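Local coordinates for protein acylneuraminate lyase (Mycoplasma synoviae, PDB 4N4P) that is an acylneuraminate lyase of the dihydrodipicolinate synthetase family, with a TIM-barrel fold, at residues V65-A70 against A95-E100; P12-P17 against K30-F35. All coordinates share one frame; numbering follows the deposited sequence.

Interaction 1: residues V65-A70 against A95-E100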
loop_
_atom_site.group_PDB
_atom_site.type_symbol
_atom_site.label_atom_id
_atom_site.label_comp_id
_atom_site.label_asym_id
_atom_site.label_seq_id
_atom_site.Cartn_x
_atom_site.Cartn_y
_atom_site.Cartn_z
ATOM N N VAL A 65 -1.094 36.487 -10.706
ATOM C CA VAL A 65 -1.427 35.516 -11.774
ATOM C C VAL A 65 -2.917 35.549 -12.089
ATOM O O VAL A 65 -3.315 35.535 -13.262
ATOM C CB VAL A 65 -0.967 34.074 -11.436
ATOM C CG1 VAL A 65 -1.445 33.073 -12.503
ATOM C CG2 VAL A 65 0.570 34.050 -11.375
ATOM N N MET A 66 -3.730 35.603 -11.046
ATOM C CA MET A 66 -5.187 35.621 -11.226
ATOM C C MET A 66 -5.620 36.851 -12.026
ATOM O O MET A 66 -6.500 36.766 -12.908
ATOM C CB MET A 66 -5.882 35.590 -9.885
ATOM C CG MET A 66 -5.739 34.253 -9.155
ATOM S SD MET A 66 -6.313 34.245 -7.468
ATOM C CE MET A 66 -8.099 34.374 -7.683
ATOM N N LYS A 67 -5.021 38.002 -11.703
ATOM C CA LYS A 67 -5.333 39.247 -12.428
ATOM C C LYS A 67 -4.905 39.176 -13.875
ATOM O O LYS A 67 -5.676 39.516 -14.775
ATOM C CB LYS A 67 -4.667 40.458 -11.748
ATOM C CG LYS A 67 -5.234 40.725 -10.413
ATOM C CD LYS A 67 -4.285 41.509 -9.527
ATOM C CE LYS A 67 -4.977 41.900 -8.249
ATOM N NZ LYS A 67 -6.222 42.685 -8.551
ATOM N N LEU A 68 -3.682 38.711 -14.104
ATOM C CA LEU A 68 -3.108 38.685 -15.438
ATOM C C LEU A 68 -3.866 37.732 -16.342
ATOM O O LEU A 68 -4.052 38.020 -17.524
ATOM C CB LEU A 68 -1.635 38.289 -15.391
ATOM C CG LEU A 68 -0.635 39.239 -14.732
ATOM C CD1 LEU A 68 0.700 38.510 -14.543
ATOM C CD2 LEU A 68 -0.450 40.548 -15.514
ATOM N N VAL A 69 -4.315 36.611 -15.780
ATOM C CA VAL A 69 -5.064 35.640 -16.573
ATOM C C VAL A 69 -6.427 36.196 -16.984
ATOM O O VAL A 69 -6.840 36.091 -18.157
ATOM C CB VAL A 69 -5.235 34.287 -15.825
ATOM C CG1 VAL A 69 -6.280 33.416 -16.506
ATOM C CG2 VAL A 69 -3.885 33.546 -15.775
ATOM N N ALA A 70 -7.121 36.790 -16.018
ATOM C CA ALA A 70 -8.447 37.348 -16.288
ATOM C C ALA A 70 -8.357 38.458 -17.336
ATOM O O ALA A 70 -9.193 38.519 -18.241
ATOM C CB ALA A 70 -9.080 37.846 -15.031
ATOM N N ALA A 95 -10.466 33.669 -2.874
ATOM C CA ALA A 95 -11.868 33.414 -3.288
ATOM C C ALA A 95 -12.580 34.719 -3.609
ATOM O O ALA A 95 -13.288 34.823 -4.616
ATOM C CB ALA A 95 -12.639 32.625 -2.213
ATOM N N LYS A 96 -12.373 35.733 -2.769
ATOM C CA LYS A 96 -12.959 37.062 -3.028
ATOM C C LYS A 96 -12.406 37.701 -4.277
ATOM O O LYS A 96 -13.155 38.310 -5.056
ATOM C CB LYS A 96 -12.731 38.007 -1.828
ATOM C CG LYS A 96 -13.482 37.606 -0.598
ATOM C CD LYS A 96 -13.163 38.550 0.577
ATOM C CE LYS A 96 -13.517 37.946 1.939
ATOM N NZ LYS A 96 -14.987 37.836 2.219
ATOM N N LEU A 97 -11.093 37.570 -4.491
ATOM C CA LEU A 97 -10.477 38.091 -5.708
ATOM C C LEU A 97 -10.995 37.382 -6.963
ATOM O O LEU A 97 -11.263 38.043 -7.964
ATOM C CB LEU A 97 -8.937 37.996 -5.656
ATOM C CG LEU A 97 -8.171 38.592 -6.841
ATOM C CD1 LEU A 97 -8.463 40.085 -7.044
ATOM C CD2 LEU A 97 -6.651 38.353 -6.720
ATOM N N ALA A 98 -11.098 36.048 -6.915
ATOM C CA ALA A 98 -11.635 35.279 -8.032
ATOM C C ALA A 98 -13.018 35.807 -8.422
ATOM O O ALA A 98 -13.337 35.935 -9.592
ATOM C CB ALA A 98 -11.726 33.793 -7.672
ATOM N N LYS A 99 -13.825 36.122 -7.419
ATOM C CA LYS A 99 -15.182 36.592 -7.695
ATOM C C LYS A 99 -15.148 37.999 -8.317
ATOM O O LYS A 99 -15.848 38.282 -9.301
ATOM C CB LYS A 99 -15.989 36.590 -6.403
ATOM C CG LYS A 99 -17.377 37.278 -6.525
ATOM C CD LYS A 99 -18.266 36.578 -7.525
ATOM C CE LYS A 99 -19.690 37.204 -7.540
ATOM N NZ LYS A 99 -20.426 36.904 -6.267
ATOM N N GLU A 100 -14.354 38.872 -7.717
ATOM C CA GLU A 100 -14.105 40.224 -8.245
ATOM C C GLU A 100 -13.660 40.183 -9.710
ATOM O O GLU A 100 -14.069 41.026 -10.539
ATOM C CB GLU A 100 -13.063 40.948 -7.363
ATOM C CG GLU A 100 -12.655 42.334 -7.870
ATOM C CD GLU A 100 -11.468 42.937 -7.125
ATOM O OE1 GLU A 100 -11.575 43.154 -5.901
ATOM O OE2 GLU A 100 -10.425 43.214 -7.766
#
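M66 and K67 reach from one helix to L97 and A98 on the next. The methyl CE of M66 carries the closest approach, 3.5 Å from the backbone N of A98. CE of M66 also lies 3.7 Å from CB of A98. The chain of M66 is extended at chi2 and turns at chi3 (70°), which swings CE onto the A98 backbone. SD of M66 sits more loosely, 4.2 Å from CD2 of L97. The other methyl of L97, CD1, meets the end of K67, with NZ of K67 3.7 Å away. These two side chains cross at about a right angle. The helices 59-73 and 88-100 are neighbours in the outer layer of a TIM barrel. The segments 65-70 and 95-100 run nearly parallel, their axes 15° apart and 10.3 Å from each other. No hydrogen bond joins them here. At the outer margin NZ of K67 is 4.3 Å from OE2 of E100, too long for a salt bridge, although the opposite charges probably attract weakly. On the barrel side, M66 packs on I47 of strand 44-47, and A98 on I106 of strand 105-108. The carbonyl O of M66 accepts a hydrogen bond from Y103 OH.

Interaction 2: residues P12-P17 against K30-F35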
loop_
_atom_site.group_PDB
_atom_site.type_symbol
_atom_site.label_atom_id
_atom_site.label_comp_id
_atom_site.label_asym_id
_atom_site.label_seq_id
_atom_site.Cartn_x
_atom_site.Cartn_y
_atom_site.Cartn_z
ATOM N N PRO A 12 -6.864 22.964 -19.787
ATOM C CA PRO A 12 -5.474 22.772 -19.373
ATOM C C PRO A 12 -5.252 23.337 -17.970
ATOM O O PRO A 12 -5.780 24.420 -17.608
ATOM C CB PRO A 12 -4.671 23.606 -20.394
ATOM C CG PRO A 12 -5.709 24.592 -20.974
ATOM C CD PRO A 12 -6.966 23.794 -21.006
ATOM N N ALA A 13 -4.497 22.594 -17.177
ATOM C CA ALA A 13 -4.007 23.091 -15.896
ATOM C C ALA A 13 -2.771 23.935 -16.193
ATOM O O ALA A 13 -1.658 23.420 -16.386
ATOM C CB ALA A 13 -3.684 21.937 -14.959
ATOM N N MET A 14 -2.993 25.233 -16.282
ATOM C CA MET A 14 -2.013 26.162 -16.839
ATOM C C MET A 14 -0.713 26.179 -16.058
ATOM O O MET A 14 -0.740 26.223 -14.854
ATOM C CB MET A 14 -2.581 27.581 -16.821
ATOM C CG MET A 14 -1.807 28.516 -17.756
ATOM S SD MET A 14 -2.394 30.196 -17.591
ATOM C CE MET A 14 -1.542 30.738 -16.125
ATOM N N VAL A 15 0.405 26.151 -16.779
ATOM C CA VAL A 15 1.719 26.371 -16.179
ATOM C C VAL A 15 1.856 27.850 -15.797
ATOM O O VAL A 15 1.256 28.722 -16.433
ATOM C CB VAL A 15 2.860 25.926 -17.129
ATOM C CG1 VAL A 15 2.764 24.418 -17.357
ATOM C CG2 VAL A 15 2.810 26.688 -18.483
ATOM N N THR A 16 2.655 28.121 -14.776
ATOM C CA THR A 16 2.954 29.505 -14.378
ATOM C C THR A 16 4.371 29.927 -14.830
ATOM O O THR A 16 5.347 29.409 -14.321
ATOM C CB THR A 16 2.767 29.709 -12.836
ATOM O OG1 THR A 16 1.462 29.254 -12.443
ATOM C CG2 THR A 16 2.901 31.202 -12.475
ATOM N N PRO A 17 4.484 30.869 -15.794
ATOM C CA PRO A 17 5.820 31.251 -16.242
ATOM C C PRO A 17 6.683 31.929 -15.185
ATOM O O PRO A 17 6.245 32.867 -14.518
ATOM C CB PRO A 17 5.530 32.211 -17.404
ATOM C CG PRO A 17 4.247 31.678 -17.946
ATOM C CD PRO A 17 3.460 31.458 -16.672
ATOM N N LYS A 30 0.447 36.194 -19.829
ATOM C CA LYS A 30 -0.454 36.592 -20.900
ATOM C C LYS A 30 -0.210 35.800 -22.183
ATOM O O LYS A 30 -1.168 35.401 -22.859
ATOM C CB LYS A 30 -0.388 38.103 -21.173
ATOM C CG LYS A 30 -0.423 39.002 -19.917
ATOM C CD LYS A 30 -1.850 39.426 -19.580
ATOM C CE LYS A 30 -1.921 40.531 -18.558
ATOM N NZ LYS A 30 -2.436 41.858 -19.067
ATOM N N GLU A 31 1.058 35.542 -22.513
ATOM C CA GLU A 31 1.351 34.770 -23.730
ATOM C C GLU A 31 0.860 33.326 -23.606
ATOM O O GLU A 31 0.374 32.762 -24.569
ATOM C CB GLU A 31 2.845 34.756 -24.053
ATOM C CG GLU A 31 3.415 36.121 -24.460
ATOM C CD GLU A 31 4.807 36.002 -25.060
ATOM O OE1 GLU A 31 5.133 34.956 -25.685
ATOM O OE2 GLU A 31 5.581 36.975 -24.916
ATOM N N VAL A 32 1.021 32.723 -22.436
ATOM C CA VAL A 32 0.519 31.358 -22.244
ATOM C C VAL A 32 -1.003 31.330 -22.405
ATOM O O VAL A 32 -1.537 30.431 -23.028
ATOM C CB VAL A 32 0.936 30.790 -20.878
ATOM C CG1 VAL A 32 0.096 29.564 -20.487
ATOM C CG2 VAL A 32 2.445 30.465 -20.906
ATOM N N VAL A 33 -1.699 32.297 -21.807
ATOM C CA VAL A 33 -3.170 32.357 -21.948
ATOM C C VAL A 33 -3.563 32.447 -23.425
ATOM O O VAL A 33 -4.400 31.668 -23.909
ATOM C CB VAL A 33 -3.807 33.498 -21.093
ATOM C CG1 VAL A 33 -5.343 33.663 -21.404
ATOM C CG2 VAL A 33 -3.611 33.233 -19.608
ATOM N N ASN A 34 -2.952 33.376 -24.176
ATOM C CA ASN A 34 -3.260 33.477 -25.599
ATOM C C ASN A 34 -2.982 32.192 -26.362
ATOM O O ASN A 34 -3.743 31.825 -27.247
ATOM C CB ASN A 34 -2.505 34.641 -26.263
ATOM C CG ASN A 34 -2.932 36.019 -25.746
ATOM O OD1 ASN A 34 -3.988 36.204 -25.133
ATOM N ND2 ASN A 34 -2.091 37.016 -26.033
ATOM N N PHE A 35 -1.873 31.520 -26.049
ATOM C CA PHE A 35 -1.526 30.262 -26.701
ATOM C C PHE A 35 -2.640 29.224 -26.452
ATOM O O PHE A 35 -3.118 28.557 -27.387
ATOM C CB PHE A 35 -0.170 29.767 -26.162
ATOM C CG PHE A 35 0.251 28.423 -26.688
ATOM C CD1 PHE A 35 0.678 28.272 -28.001
ATOM C CD2 PHE A 35 0.250 27.304 -25.835
ATOM C CE1 PHE A 35 1.099 27.019 -28.476
ATOM C CE2 PHE A 35 0.662 26.071 -26.291
ATOM C CZ PHE A 35 1.093 25.924 -27.612
#
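V32 fits between M14 and P17, using one methyl for each. The contact belongs to the first beta-alpha unit of a TIM barrel. Segment 12-17 leads out of strand 9-12, and segment 30-35 lies on the helix that follows, 26-39. V32 has the most surface buried, and M14 comes next. CG1 of V32 stands anti to the backbone N (chi1 163°) and presses on CG of M14 at 3.5 Å. That is tighter than usual van der Waals contact between carbons. CG1 of V32 is also 3.9 Å from SD of M14. CG2 of V32 takes the other neighbour and lies 3.7 Å from CG of the P17 ring.

M14 also has its CG anti to the backbone N, and its chain stays extended through chi2. This places SD against the helix, where it meets V33 as well as V32. V15 adds a looser contact beside M14, its CG2 4.4 Å from CG1 of V32.

All five touching residues are buried, and no hydrogen bond crosses between the segments. The carbonyl O of V15 is buried by the contact and has no polar partner in the model. Helix 253-263 covers a further side, where M261 touches both V15 and V32. Backbone hydrogen bonds to Y46 hold P12 and M14 against strand 44-47. On the helix, CG2 of V33 rests 3.8 Å from SD of M14.

The two interactions' centres are about 15 Å apart. Helix 59-73 connects them, since it meets helix 88-100 through M66 and K67 and packs on segments 12-17 and 30-35 through other residues. CG2 of V69 touches CE of M14 at 3.7 Å. CG2 of V69 is also 3.9 Å from CG2 of V33. V65 joins in through its CG2, 3.8 Å from CG2 of T16. L68 lies against K30, whose NZ forms a salt bridge with E71. Three successive helices of the barrel's outer layer, 26-39, 59-73 and 88-100, are thus packed side by side. The centre of interaction 2 is about 11 Å from the centre of the chain, that of interaction 1 about 16 Å.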